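Thiamine phosphate pyrophosphorylase (Bacteroides thetaiotaomicron VPI-5482, PDB 3CEU) probably catalyses thiamine phosphate formation as a thiamine-phosphate diphosphorylase, a step of thiamine diphosphate biosynthesis carried out on a TIM-barrel fold. Local coordinates at residues V5-T8 / E14-K17; L30-P35 / E43-L48; N70-H75 / Y108-M113. All coordinates share one frame; numbering follows the deposited sequence.

Interaction 1. Residues V5-T8 / E14-K17; sequences VVTT and EEDK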
ATOM      1  N   VAL A   5       0.009   2.298  -2.659  1.00 11.82           N
ATOM      2  CA  VAL A   5       1.154   1.836  -3.446  1.00 14.36           C
ATOM      3  C   VAL A   5       2.289   1.371  -2.535  1.00 17.70           C
ATOM      4  O   VAL A   5       2.650   2.068  -1.590  1.00 11.67           O
ATOM      5  CB  VAL A   5       1.730   2.970  -4.352  1.00 13.22           C
ATOM      6  CG1 VAL A   5       3.044   2.506  -4.989  1.00  1.59           C
ATOM      7  CG2 VAL A   5       0.725   3.352  -5.437  1.00 15.58           C
ATOM      8  N   VAL A   6       2.843   0.192  -2.808  1.00 14.11           N
ATOM      9  CA  VAL A   6       3.970  -0.288  -2.020  1.00 16.90           C
ATOM     10  C   VAL A   6       5.222  -0.053  -2.866  1.00 15.28           C
ATOM     11  O   VAL A   6       5.205  -0.278  -4.083  1.00  8.47           O
ATOM     12  CB  VAL A   6       3.881  -1.806  -1.692  1.00 14.77           C
ATOM     13  CG1 VAL A   6       5.055  -2.201  -0.805  1.00  6.20           C
ATOM     14  CG2 VAL A   6       2.572  -2.138  -1.003  1.00  9.88           C
ATOM     15  N   THR A   7       6.291   0.425  -2.227  1.00 10.31           N
ATOM     16  CA  THR A   7       7.556   0.669  -2.920  1.00  8.38           C
ATOM     17  C   THR A   7       8.117  -0.664  -3.386  1.00 15.51           C
ATOM     18  O   THR A   7       7.528  -1.717  -3.159  1.00 23.41           O
ATOM     19  CB  THR A   7       8.648   1.255  -1.998  1.00  7.86           C
ATOM     20  OG1 THR A   7       8.968   0.287  -0.990  1.00 12.92           O
ATOM     21  CG2 THR A   7       8.205   2.550  -1.348  1.00  6.15           C
ATOM     22  N   THR A   8       9.273  -0.597  -4.030  1.00 19.71           N
ATOM     23  CA  THR A   8       9.987  -1.780  -4.494  1.00 20.14           C
ATOM     24  C   THR A   8      10.869  -2.232  -3.326  1.00 20.84           C
ATOM     25  O   THR A   8      11.267  -1.413  -2.492  1.00 18.10           O
ATOM     26  CB  THR A   8      10.897  -1.437  -5.679  1.00 16.12           C
ATOM     27  OG1 THR A   8      11.523  -0.173  -5.441  1.00 10.66           O
ATOM     28  CG2 THR A   8      10.100  -1.373  -6.964  1.00 12.81           C
ATOM     29  N   GLU A  14      16.283   8.049  -8.703  1.00 35.91           N
ATOM     30  CA  GLU A  14      15.062   8.619  -9.261  1.00 42.79           C
ATOM     31  C   GLU A  14      13.803   8.159  -8.525  1.00 34.02           C
ATOM     32  O   GLU A  14      12.717   8.696  -8.752  1.00 32.58           O
ATOM     33  CB  GLU A  14      14.951   8.291 -10.756  1.00 45.34           C
ATOM     34  CG  GLU A  14      15.770   9.230 -11.633  1.00 56.98           C
ATOM     35  CD  GLU A  14      15.722   8.861 -13.102  1.00 62.47           C
ATOM     36  OE1 GLU A  14      16.336   7.837 -13.482  1.00 61.31           O
ATOM     37  OE2 GLU A  14      15.070   9.597 -13.873  1.00 65.91           O
ATOM     38  N   GLU A  15      13.958   7.179  -7.635  1.00 29.95           N
ATOM     39  CA  GLU A  15      12.831   6.657  -6.860  1.00 26.35           C
ATOM     40  C   GLU A  15      12.128   7.776  -6.079  1.00 22.25           C
ATOM     41  O   GLU A  15      10.896   7.812  -6.009  1.00 20.15           O
ATOM     42  CB  GLU A  15      13.308   5.578  -5.879  1.00 33.17           C
ATOM     43  CG  GLU A  15      12.170   4.867  -5.152  1.00 35.33           C
ATOM     44  CD  GLU A  15      12.642   3.896  -4.072  1.00 35.91           C
ATOM     45  OE1 GLU A  15      11.783   3.172  -3.527  1.00 33.70           O
ATOM     46  OE2 GLU A  15      13.855   3.856  -3.768  1.00 31.31           O
ATOM     47  N   ASP A  16      12.914   8.684  -5.501  1.00 16.65           N
ATOM     48  CA  ASP A  16      12.359   9.794  -4.738  1.00 15.86           C
ATOM     49  C   ASP A  16      11.534  10.727  -5.630  1.00 16.63           C
ATOM     50  O   ASP A  16      10.502  11.253  -5.208  1.00 15.92           O
ATOM     51  CB  ASP A  16      13.477  10.586  -4.045  1.00 24.75           C
ATOM     52  CG  ASP A  16      14.270  11.463  -5.007  1.00 31.56           C
ATOM     53  OD1 ASP A  16      14.879  10.927  -5.951  1.00 43.67           O
ATOM     54  OD2 ASP A  16      14.283  12.692  -4.812  1.00 28.97           O
ATOM     55  N   LYS A  17      11.993  10.926  -6.862  1.00 18.81           N
ATOM     56  CA  LYS A  17      11.295  11.790  -7.818  1.00 21.06           C
ATOM     57  C   LYS A  17       9.985  11.150  -8.229  1.00 21.57           C
ATOM     58  O   LYS A  17       8.947  11.805  -8.308  1.00 23.38           O
ATOM     59  CB  LYS A  17      12.131  11.997  -9.086  1.00 22.72           C
ATOM     60  CG  LYS A  17      13.130  13.149  -9.047  1.00 21.92           C
ATOM     61  CD  LYS A  17      14.278  12.904  -8.092  1.00 29.99           C
ATOM     62  CE  LYS A  17      15.393  13.920  -8.327  1.00 37.35           C
ATOM     63  NZ  LYS A  17      16.004  13.753  -9.685  1.00 31.66           N
TER
HETATM   64  O   HOH W   1       9.623   2.242  -4.992  1.00 10.05           O
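E15 reaches across to T7 and T8 with a single carboxylate oxygen. Its OE1 lies 4.0 Å from T7 CB and 3.9 Å from T8 OG1. The glutamate chain is almost fully extended. Its CG stands anti to the backbone N (chi1 -173°), and the later bonds run straight on, which carries the carboxylate well clear of its helix. The T8 and E15 side chains pass alongside one another, pointing opposite ways. The closely packed part is the inner one, at T7 and the end of E15. T7 OG1 is bonded to the backbone N of R33, and its side chain also touches L30 and L32 of strand 29-32. E15 OE1 makes a salt bridge with K34 NZ, which probably balances the charge of this buried glutamate. The contact joins the loop just after strand 2-6 to the first turn of helix 15-24, in the opening half of the first beta-alpha-beta unit of a TIM barrel. The outer part, at partly exposed T8, is looser. Here a water fills in for a direct bond. It donates to E15 OE1 at 2.8 Å and accepts from T8 N at 3.0 Å. T8 OG1 is bonded to T10 O, within the loop that leads to the helix.

Interaction 2. Residues L30-P35 / E43-L48; sequences LHLRKP and ERLLTL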
ATOM      1  N   LEU A  30       1.465   5.552   0.915  1.00 14.48           N
ATOM      2  CA  LEU A  30       2.683   4.925   0.412  1.00 18.00           C
ATOM      3  C   LEU A  30       3.219   3.999   1.486  1.00 18.89           C
ATOM      4  O   LEU A  30       3.435   4.416   2.623  1.00 16.43           O
ATOM      5  CB  LEU A  30       3.744   5.980   0.103  1.00  8.32           C
ATOM      6  CG  LEU A  30       5.089   5.423  -0.343  1.00  7.62           C
ATOM      7  CD1 LEU A  30       4.941   4.774  -1.710  1.00 16.15           C
ATOM      8  CD2 LEU A  30       6.122   6.533  -0.401  1.00 13.74           C
ATOM      9  N   HIS A  31       3.421   2.739   1.120  1.00 25.43           N
ATOM     10  CA  HIS A  31       3.963   1.746   2.039  1.00 23.66           C
ATOM     11  C   HIS A  31       5.430   1.521   1.700  1.00 19.49           C
ATOM     12  O   HIS A  31       5.768   0.931   0.665  1.00 17.92           O
ATOM     13  CB  HIS A  31       3.184   0.429   1.944  1.00 21.48           C
ATOM     14  CG  HIS A  31       2.070   0.318   2.940  1.00 20.71           C
ATOM     15  ND1 HIS A  31       2.092  -0.586   3.984  1.00 19.90           N
ATOM     16  CD2 HIS A  31       0.925   1.026   3.087  1.00 18.87           C
ATOM     17  CE1 HIS A  31       1.013  -0.427   4.727  1.00 27.04           C
ATOM     18  NE2 HIS A  31       0.287   0.548   4.205  1.00 20.35           N
ATOM     19  N   LEU A  32       6.293   2.019   2.580  1.00 13.32           N
ATOM     20  CA  LEU A  32       7.736   1.896   2.415  1.00 15.70           C
ATOM     21  C   LEU A  32       8.169   0.517   2.882  1.00 14.02           C
ATOM     22  O   LEU A  32       8.158   0.221   4.073  1.00 16.22           O
ATOM     23  CB  LEU A  32       8.452   2.981   3.234  1.00 11.57           C
ATOM     24  CG  LEU A  32       9.977   3.006   3.221  1.00 13.80           C
ATOM     25  CD1 LEU A  32      10.492   3.108   1.789  1.00 14.41           C
ATOM     26  CD2 LEU A  32      10.470   4.183   4.048  1.00  9.53           C
ATOM     27  N   ARG A  33       8.539  -0.329   1.932  1.00 21.68           N
ATOM     28  CA  ARG A  33       8.983  -1.678   2.252  1.00 20.60           C
ATOM     29  C   ARG A  33      10.311  -1.960   1.559  1.00 17.41           C
ATOM     30  O   ARG A  33      10.371  -2.117   0.339  1.00 14.47           O
ATOM     31  CB  ARG A  33       7.908  -2.689   1.830  1.00 22.06           C
ATOM     32  CG  ARG A  33       8.212  -4.157   2.111  1.00 15.12           C
ATOM     33  CD  ARG A  33       6.970  -5.006   1.851  1.00 16.50           C
ATOM     34  NE  ARG A  33       7.231  -6.442   1.840  1.00 20.11           N
ATOM     35  CZ  ARG A  33       7.909  -7.087   0.887  1.00 27.21           C
ATOM     36  NH1 ARG A  33       8.413  -6.431  -0.154  1.00 13.41           N
ATOM     37  NH2 ARG A  33       8.069  -8.403   0.963  1.00 28.63           N
ATOM     38  N   LYS A  34      11.373  -1.987   2.361  1.00 15.05           N
ATOM     39  CA  LYS A  34      12.731  -2.246   1.886  1.00 14.86           C
ATOM     40  C   LYS A  34      13.326  -3.344   2.768  1.00 19.01           C
ATOM     41  O   LYS A  34      14.119  -3.065   3.669  1.00 19.93           O
ATOM     42  CB  LYS A  34      13.595  -0.992   2.018  1.00 16.85           C
ATOM     43  CG  LYS A  34      13.072   0.236   1.292  1.00  9.80           C
ATOM     44  CD  LYS A  34      12.957  -0.018  -0.199  1.00 20.33           C
ATOM     45  CE  LYS A  34      12.592   1.250  -0.957  1.00 18.62           C
ATOM     46  NZ  LYS A  34      12.423   0.960  -2.403  1.00 13.91           N
ATOM     47  N   PRO A  35      12.966  -4.606   2.501  1.00 16.94           N
ATOM     48  CA  PRO A  35      13.438  -5.771   3.256  1.00 23.80           C
ATOM     49  C   PRO A  35      14.946  -5.824   3.476  1.00 29.15           C
ATOM     50  O   PRO A  35      15.718  -5.643   2.537  1.00 35.04           O
ATOM     51  CB  PRO A  35      12.962  -6.949   2.412  1.00 28.92           C
ATOM     52  CG  PRO A  35      11.761  -6.400   1.682  1.00  6.04           C
ATOM     53  CD  PRO A  35      12.216  -5.028   1.305  1.00 11.95           C
ATOM     54  N   GLU A  43      16.415   6.767   5.293  1.00 15.74           N
ATOM     55  CA  GLU A  43      16.482   8.166   5.684  1.00 13.97           C
ATOM     56  C   GLU A  43      16.778   9.034   4.463  1.00 19.53           C
ATOM     57  O   GLU A  43      16.189  10.102   4.296  1.00 20.13           O
ATOM     58  CB  GLU A  43      17.567   8.380   6.744  1.00 24.09           C
ATOM     59  CG  GLU A  43      17.314   7.710   8.090  1.00 26.86           C
ATOM     60  CD  GLU A  43      18.497   7.867   9.040  1.00 41.46           C
ATOM     61  OE1 GLU A  43      19.590   7.322   8.733  1.00 50.92           O
ATOM     62  OE2 GLU A  43      18.343   8.530  10.096  1.00 41.68           O
ATOM     63  N   ARG A  44      17.680   8.572   3.601  1.00 26.75           N
ATOM     64  CA  ARG A  44      18.043   9.330   2.401  1.00 26.35           C
ATOM     65  C   ARG A  44      16.818   9.576   1.529  1.00 20.18           C
ATOM     66  O   ARG A  44      16.558  10.700   1.103  1.00 22.75           O
ATOM     67  CB  ARG A  44      19.132   8.577   1.617  1.00 32.74           C
ATOM     68  CG  ARG A  44      20.360   8.254   2.483  1.00 40.26           C
ATOM     69  CD  ARG A  44      21.458   7.443   1.780  1.00 41.52           C
ATOM     70  NE  ARG A  44      22.304   8.245   0.894  1.00 44.92           N
ATOM     71  CZ  ARG A  44      21.982   8.588  -0.350  1.00 46.43           C
ATOM     72  NH1 ARG A  44      20.824   8.197  -0.870  1.00 45.19           N
ATOM     73  NH2 ARG A  44      22.821   9.317  -1.074  1.00 52.20           N
ATOM     74  N   LEU A  45      16.056   8.521   1.287  1.00 20.13           N
ATOM     75  CA  LEU A  45      14.859   8.630   0.476  1.00 17.66           C
ATOM     76  C   LEU A  45      13.851   9.560   1.149  1.00 15.87           C
ATOM     77  O   LEU A  45      13.346  10.490   0.523  1.00 18.61           O
ATOM     78  CB  LEU A  45      14.254   7.240   0.260  1.00 20.81           C
ATOM     79  CG  LEU A  45      13.245   7.060  -0.874  1.00 19.96           C
ATOM     80  CD1 LEU A  45      12.910   5.585  -1.048  1.00 22.14           C
ATOM     81  CD2 LEU A  45      12.002   7.847  -0.580  1.00 36.44           C
ATOM     82  N   LEU A  46      13.561   9.325   2.424  1.00 16.85           N
ATOM     83  CA  LEU A  46      12.595  10.166   3.132  1.00 16.94           C
ATOM     84  C   LEU A  46      12.984  11.647   3.128  1.00 14.56           C
ATOM     85  O   LEU A  46      12.121  12.515   3.055  1.00 16.02           O
ATOM     86  CB  LEU A  46      12.412   9.672   4.576  1.00  5.00           C
ATOM     87  CG  LEU A  46      11.928   8.227   4.722  1.00  3.16           C
ATOM     88  CD1 LEU A  46      12.197   7.719   6.132  1.00  7.60           C
ATOM     89  CD2 LEU A  46      10.454   8.141   4.370  1.00  8.75           C
ATOM     90  N   THR A  47      14.279  11.933   3.197  1.00 15.90           N
ATOM     91  CA  THR A  47      14.745  13.319   3.200  1.00 20.28           C
ATOM     92  C   THR A  47      14.469  14.032   1.873  1.00 18.21           C
ATOM     93  O   THR A  47      14.181  15.222   1.859  1.00 19.99           O
ATOM     94  CB  THR A  47      16.265  13.417   3.481  1.00 23.54           C
ATOM     95  OG1 THR A  47      16.576  12.729   4.697  1.00 23.19           O
ATOM     96  CG2 THR A  47      16.682  14.870   3.612  1.00 19.03           C
ATOM     97  N   LEU A  48      14.569  13.301   0.765  1.00 22.61           N
ATOM     98  CA  LEU A  48      14.332  13.858  -0.568  1.00 20.90           C
ATOM     99  C   LEU A  48      12.870  14.115  -0.856  1.00 20.19           C
ATOM    100  O   LEU A  48      12.533  14.989  -1.656  1.00 20.59           O
ATOM    101  CB  LEU A  48      14.866  12.920  -1.642  1.00 26.00           C
ATOM    102  CG  LEU A  48      16.335  13.076  -2.020  1.00 31.99           C
ATOM    103  CD1 LEU A  48      17.170  13.289  -0.772  1.00 31.34           C
ATOM    104  CD2 LEU A  48      16.790  11.824  -2.781  1.00 38.80           C
TER
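L32 packs its two methyl groups against L45 and L46. Strand 29-32 and helix 39-48 are the first two elements of a beta-alpha-beta unit of the TIM barrel, and the leucines fill the layer between them. Along the helix, E43 comes first. Its side chain leaves the backbone away from the strand, and its carbonyl serves T47 one turn on. L45 is directed at the strand. Its CD1 meets L32 CD1 at 4.5 Å, a loose contact. The same methyl lies 4.3 Å from K34 CE, so it rests on the aliphatic part of the lysine, whose NZ is bonded to T8 O. L46 makes the closer contact. Its CG is anti to the carbonyl carbon (chi1 -59°), and this brings CD2 to 4.0 Å from L32 CD2. The two side chains meet at a slant, and L46 also touches F69. T47 is exposed. E43 O accepts both T47 N at 2.9 Å and T47 OG1 at 2.7 Å, the two donors arriving from opposite faces of the carbonyl plane.

Interaction 3. Residues N70-H75 / Y108-M113; sequences NLMGIH and YDYVFM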
ATOM      1  N   ASN A  70       8.330  11.844  10.912  1.00 23.84           N
ATOM      2  CA  ASN A  70       6.906  12.155  11.027  1.00 18.46           C
ATOM      3  C   ASN A  70       6.053  11.334  10.064  1.00 24.45           C
ATOM      4  O   ASN A  70       5.117  11.848   9.443  1.00 20.33           O
ATOM      5  CB  ASN A  70       6.654  13.645  10.800  1.00 22.47           C
ATOM      6  CG  ASN A  70       5.236  14.042  11.155  1.00 27.56           C
ATOM      7  OD1 ASN A  70       4.772  13.767  12.266  1.00 42.43           O
ATOM      8  ND2 ASN A  70       4.538  14.693  10.225  1.00 33.32           N
ATOM      9  N   LEU A  71       6.392  10.054   9.945  1.00 13.52           N
ATOM     10  CA  LEU A  71       5.659   9.157   9.071  1.00 18.08           C
ATOM     11  C   LEU A  71       4.257   8.944   9.632  1.00 17.33           C
ATOM     12  O   LEU A  71       3.962   9.310  10.775  1.00 10.78           O
ATOM     13  CB  LEU A  71       6.380   7.811   8.955  1.00 17.46           C
ATOM     14  CG  LEU A  71       7.856   7.839   8.539  1.00 16.62           C
ATOM     15  CD1 LEU A  71       8.375   6.412   8.480  1.00 21.62           C
ATOM     16  CD2 LEU A  71       8.018   8.525   7.195  1.00 18.89           C
HETATM   17  N   MSE A  72       3.397   8.352   8.815  1.00 15.83           N
HETATM   18  CA  MSE A  72       2.024   8.083   9.202  1.00 18.38           C
HETATM   19  C   MSE A  72       1.938   7.027  10.302  1.00 15.22           C
HETATM   20  O   MSE A  72       1.247   7.221  11.306  1.00 15.69           O
HETATM   21  CB  MSE A  72       1.235   7.621   7.977  1.00 22.76           C
HETATM   22  CG  MSE A  72      -0.255   7.455   8.211  1.00 24.63           C
HETATM   23 SE   MSE A  72      -1.256   7.155   6.558  1.00 41.99          SE
HETATM   24  CE  MSE A  72      -1.799   5.317   6.853  1.00 33.62           C
ATOM     25  N   GLY A  73       2.643   5.915  10.102  1.00 12.05           N
ATOM     26  CA  GLY A  73       2.636   4.827  11.067  1.00  9.92           C
ATOM     27  C   GLY A  73       3.492   3.647  10.613  1.00 14.39           C
ATOM     28  O   GLY A  73       4.365   3.793   9.761  1.00 13.15           O
ATOM     29  N   ILE A  74       3.229   2.470  11.170  1.00  8.44           N
ATOM     30  CA  ILE A  74       3.996   1.285  10.841  1.00 11.15           C
ATOM     31  C   ILE A  74       3.127   0.100  10.417  1.00 14.57           C
ATOM     32  O   ILE A  74       1.930   0.030  10.739  1.00 13.16           O
ATOM     33  CB  ILE A  74       4.835   0.846  12.041  1.00 11.42           C
ATOM     34  CG1 ILE A  74       3.907   0.421  13.181  1.00 13.83           C
ATOM     35  CG2 ILE A  74       5.728   1.990  12.493  1.00  2.32           C
ATOM     36  CD1 ILE A  74       4.601  -0.238  14.343  1.00  1.41           C
ATOM     37  N   HIS A  75       3.740  -0.834   9.696  1.00  6.20           N
ATOM     38  CA  HIS A  75       3.046  -2.034   9.231  1.00  5.45           C
ATOM     39  C   HIS A  75       3.808  -3.224   9.770  1.00  7.59           C
ATOM     40  O   HIS A  75       4.905  -3.517   9.311  1.00  1.95           O
ATOM     41  CB  HIS A  75       3.038  -2.102   7.706  1.00  2.75           C
ATOM     42  CG  HIS A  75       2.076  -3.103   7.161  1.00  9.26           C
ATOM     43  ND1 HIS A  75       0.712  -2.911   7.191  1.00 12.03           N
ATOM     44  CD2 HIS A  75       2.275  -4.305   6.566  1.00 13.49           C
ATOM     45  CE1 HIS A  75       0.113  -3.945   6.634  1.00 10.02           C
ATOM     46  NE2 HIS A  75       1.036  -4.806   6.245  1.00 19.95           N
ATOM     47  N   TYR A 108      -6.393  -2.970  14.446  1.00 18.63           N
ATOM     48  CA  TYR A 108      -5.504  -2.186  13.605  1.00 25.18           C
ATOM     49  C   TYR A 108      -6.301  -1.077  12.950  1.00 24.80           C
ATOM     50  O   TYR A 108      -7.531  -1.128  12.915  1.00 22.05           O
ATOM     51  CB  TYR A 108      -4.882  -3.075  12.528  1.00 22.21           C
ATOM     52  CG  TYR A 108      -3.952  -4.132  13.083  1.00 10.73           C
ATOM     53  CD1 TYR A 108      -2.623  -3.830  13.390  1.00 18.81           C
ATOM     54  CD2 TYR A 108      -4.413  -5.419  13.353  1.00 16.13           C
ATOM     55  CE1 TYR A 108      -1.781  -4.785  13.954  1.00 15.24           C
ATOM     56  CE2 TYR A 108      -3.580  -6.377  13.921  1.00 18.26           C
ATOM     57  CZ  TYR A 108      -2.265  -6.051  14.217  1.00 15.29           C
ATOM     58  OH  TYR A 108      -1.440  -6.990  14.776  1.00 26.68           O
ATOM     59  N   ASP A 109      -5.604  -0.071  12.442  1.00 26.05           N
ATOM     60  CA  ASP A 109      -6.268   1.030  11.763  1.00 18.65           C
ATOM     61  C   ASP A 109      -6.855   0.490  10.473  1.00 21.18           C
ATOM     62  O   ASP A 109      -7.894   0.957  10.000  1.00 24.45           O
ATOM     63  CB  ASP A 109      -5.265   2.140  11.507  1.00 17.02           C
ATOM     64  CG  ASP A 109      -4.847   2.822  12.784  1.00 19.31           C
ATOM     65  OD1 ASP A 109      -5.662   3.592  13.332  1.00 35.79           O
ATOM     66  OD2 ASP A 109      -3.724   2.569  13.262  1.00 28.86           O
ATOM     67  N   TYR A 110      -6.168  -0.505   9.918  1.00 24.29           N
ATOM     68  CA  TYR A 110      -6.597  -1.216   8.721  1.00 17.84           C
ATOM     69  C   TYR A 110      -5.647  -2.353   8.489  1.00 16.58           C
ATOM     70  O   TYR A 110      -4.527  -2.337   8.987  1.00 23.58           O
ATOM     71  CB  TYR A 110      -6.660  -0.324   7.471  1.00 22.43           C
ATOM     72  CG  TYR A 110      -5.378   0.313   6.959  1.00 25.97           C
ATOM     73  CD1 TYR A 110      -4.292  -0.452   6.525  1.00 24.07           C
ATOM     74  CD2 TYR A 110      -5.299   1.693   6.802  1.00 23.10           C
ATOM     75  CE1 TYR A 110      -3.166   0.153   5.941  1.00  9.78           C
ATOM     76  CE2 TYR A 110      -4.190   2.296   6.222  1.00 22.66           C
ATOM     77  CZ  TYR A 110      -3.129   1.528   5.793  1.00 16.25           C
ATOM     78  OH  TYR A 110      -2.048   2.165   5.215  1.00 18.82           O
ATOM     79  N   VAL A 111      -6.103  -3.357   7.756  1.00 18.97           N
ATOM     80  CA  VAL A 111      -5.266  -4.502   7.460  1.00 13.00           C
ATOM     81  C   VAL A 111      -5.307  -4.803   5.973  1.00 10.34           C
ATOM     82  O   VAL A 111      -6.234  -4.397   5.267  1.00  6.85           O
ATOM     83  CB  VAL A 111      -5.742  -5.769   8.214  1.00 14.06           C
ATOM     84  CG1 VAL A 111      -5.841  -5.494   9.710  1.00  9.92           C
ATOM     85  CG2 VAL A 111      -7.074  -6.234   7.663  1.00  5.81           C
ATOM     86  N   PHE A 112      -4.286  -5.513   5.508  1.00  7.35           N
ATOM     87  CA  PHE A 112      -4.190  -5.934   4.115  1.00 13.63           C
ATOM     88  C   PHE A 112      -4.828  -7.315   4.052  1.00 17.88           C
ATOM     89  O   PHE A 112      -4.888  -8.018   5.058  1.00 26.92           O
ATOM     90  CB  PHE A 112      -2.719  -6.063   3.686  1.00 17.22           C
ATOM     91  CG  PHE A 112      -2.059  -4.757   3.344  1.00 17.13           C
ATOM     92  CD1 PHE A 112      -2.715  -3.550   3.564  1.00 10.88           C
ATOM     93  CD2 PHE A 112      -0.787  -4.730   2.783  1.00 15.37           C
ATOM     94  CE1 PHE A 112      -2.120  -2.342   3.234  1.00  8.21           C
ATOM     95  CE2 PHE A 112      -0.186  -3.522   2.450  1.00  6.86           C
ATOM     96  CZ  PHE A 112      -0.861  -2.325   2.678  1.00  5.44           C
HETATM   97  N   MSE A 113      -5.317  -7.705   2.884  1.00 19.84           N
HETATM   98  CA  MSE A 113      -5.883  -9.033   2.735  1.00 18.13           C
HETATM   99  C   MSE A 113      -5.321  -9.595   1.438  1.00 27.11           C
HETATM  100  O   MSE A 113      -5.450  -8.973   0.376  1.00 23.37           O
HETATM  101  CB  MSE A 113      -7.409  -8.990   2.672  1.00 15.43           C
HETATM  102  CG  MSE A 113      -8.055 -10.345   2.903  1.00 20.20           C
HETATM  103 SE   MSE A 113      -9.933 -10.421   2.443  1.00 37.83          SE
HETATM  104  CE  MSE A 113      -9.966 -12.169   1.603  1.00 26.79           C
TER
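The two strands that bring H75 to F112 do not run alongside each other. M72-H75 and Y110-F112 point 45° apart, and strand 90-95 lies between the two strands in the sheet. The nearest CA atoms, those of H75 and V111, are 8.8 Å apart, so side chains alone make the contact. CE1 and NE2 of H75 lie over one face of the F112 ring, and the two rings meet obliquely. H75 CE1 stands 3.9 Å above the plane, over the ring centre, and H75 NE2 is 3.9 Å from F112 CD2. The planes are tilted by 39°, with centroids 4.6 Å apart. H75 cannot turn easily, because ND1 is bonded to S92 OG and NE2 to S94 OG. An alanine in place of F112 would probably leave CE1 and NE2 of H75 without their aromatic neighbour and open a gap beside H31, which also packs on the phenyl ring. The second contact is nearer the starts of the strands. M72, modelled as selenomethionine, bends at its last torsion (chi3 112°) and puts CE 3.6 Å from Y110 OH and 3.9 Å from Y110 CE2. The polar partner of that hydroxyl is H31 NE2. H60 stacks on H75, and M148 touches both Y110 and F112. Such inward side chains from non-adjacent strands, meeting across the barrel interior, are characteristic of the TIM-barrel core.

How the interactions relate
The three contacts follow one another along the chain; none nests in or crosses another. Interaction 1 closes the short loop between strand 2-6 and helix 15-24. Interaction 2 closes the loop of the next strand-helix unit, from strand 29-32 to helix 39-48. Their centres are 8 Å apart, and D16 touches L48 between the two helices. Interaction 3 spans a longer piece of chain, past strand 90-95 and helix 98-102, and ties strand 73-75 to strand 110-113. H31 carries the link from interaction 2 inward, with its CE1 3.5 Å from H75 ND1. On the helix side, L46 touches L71. Interactions 1 and 3 share the sheet but do not touch.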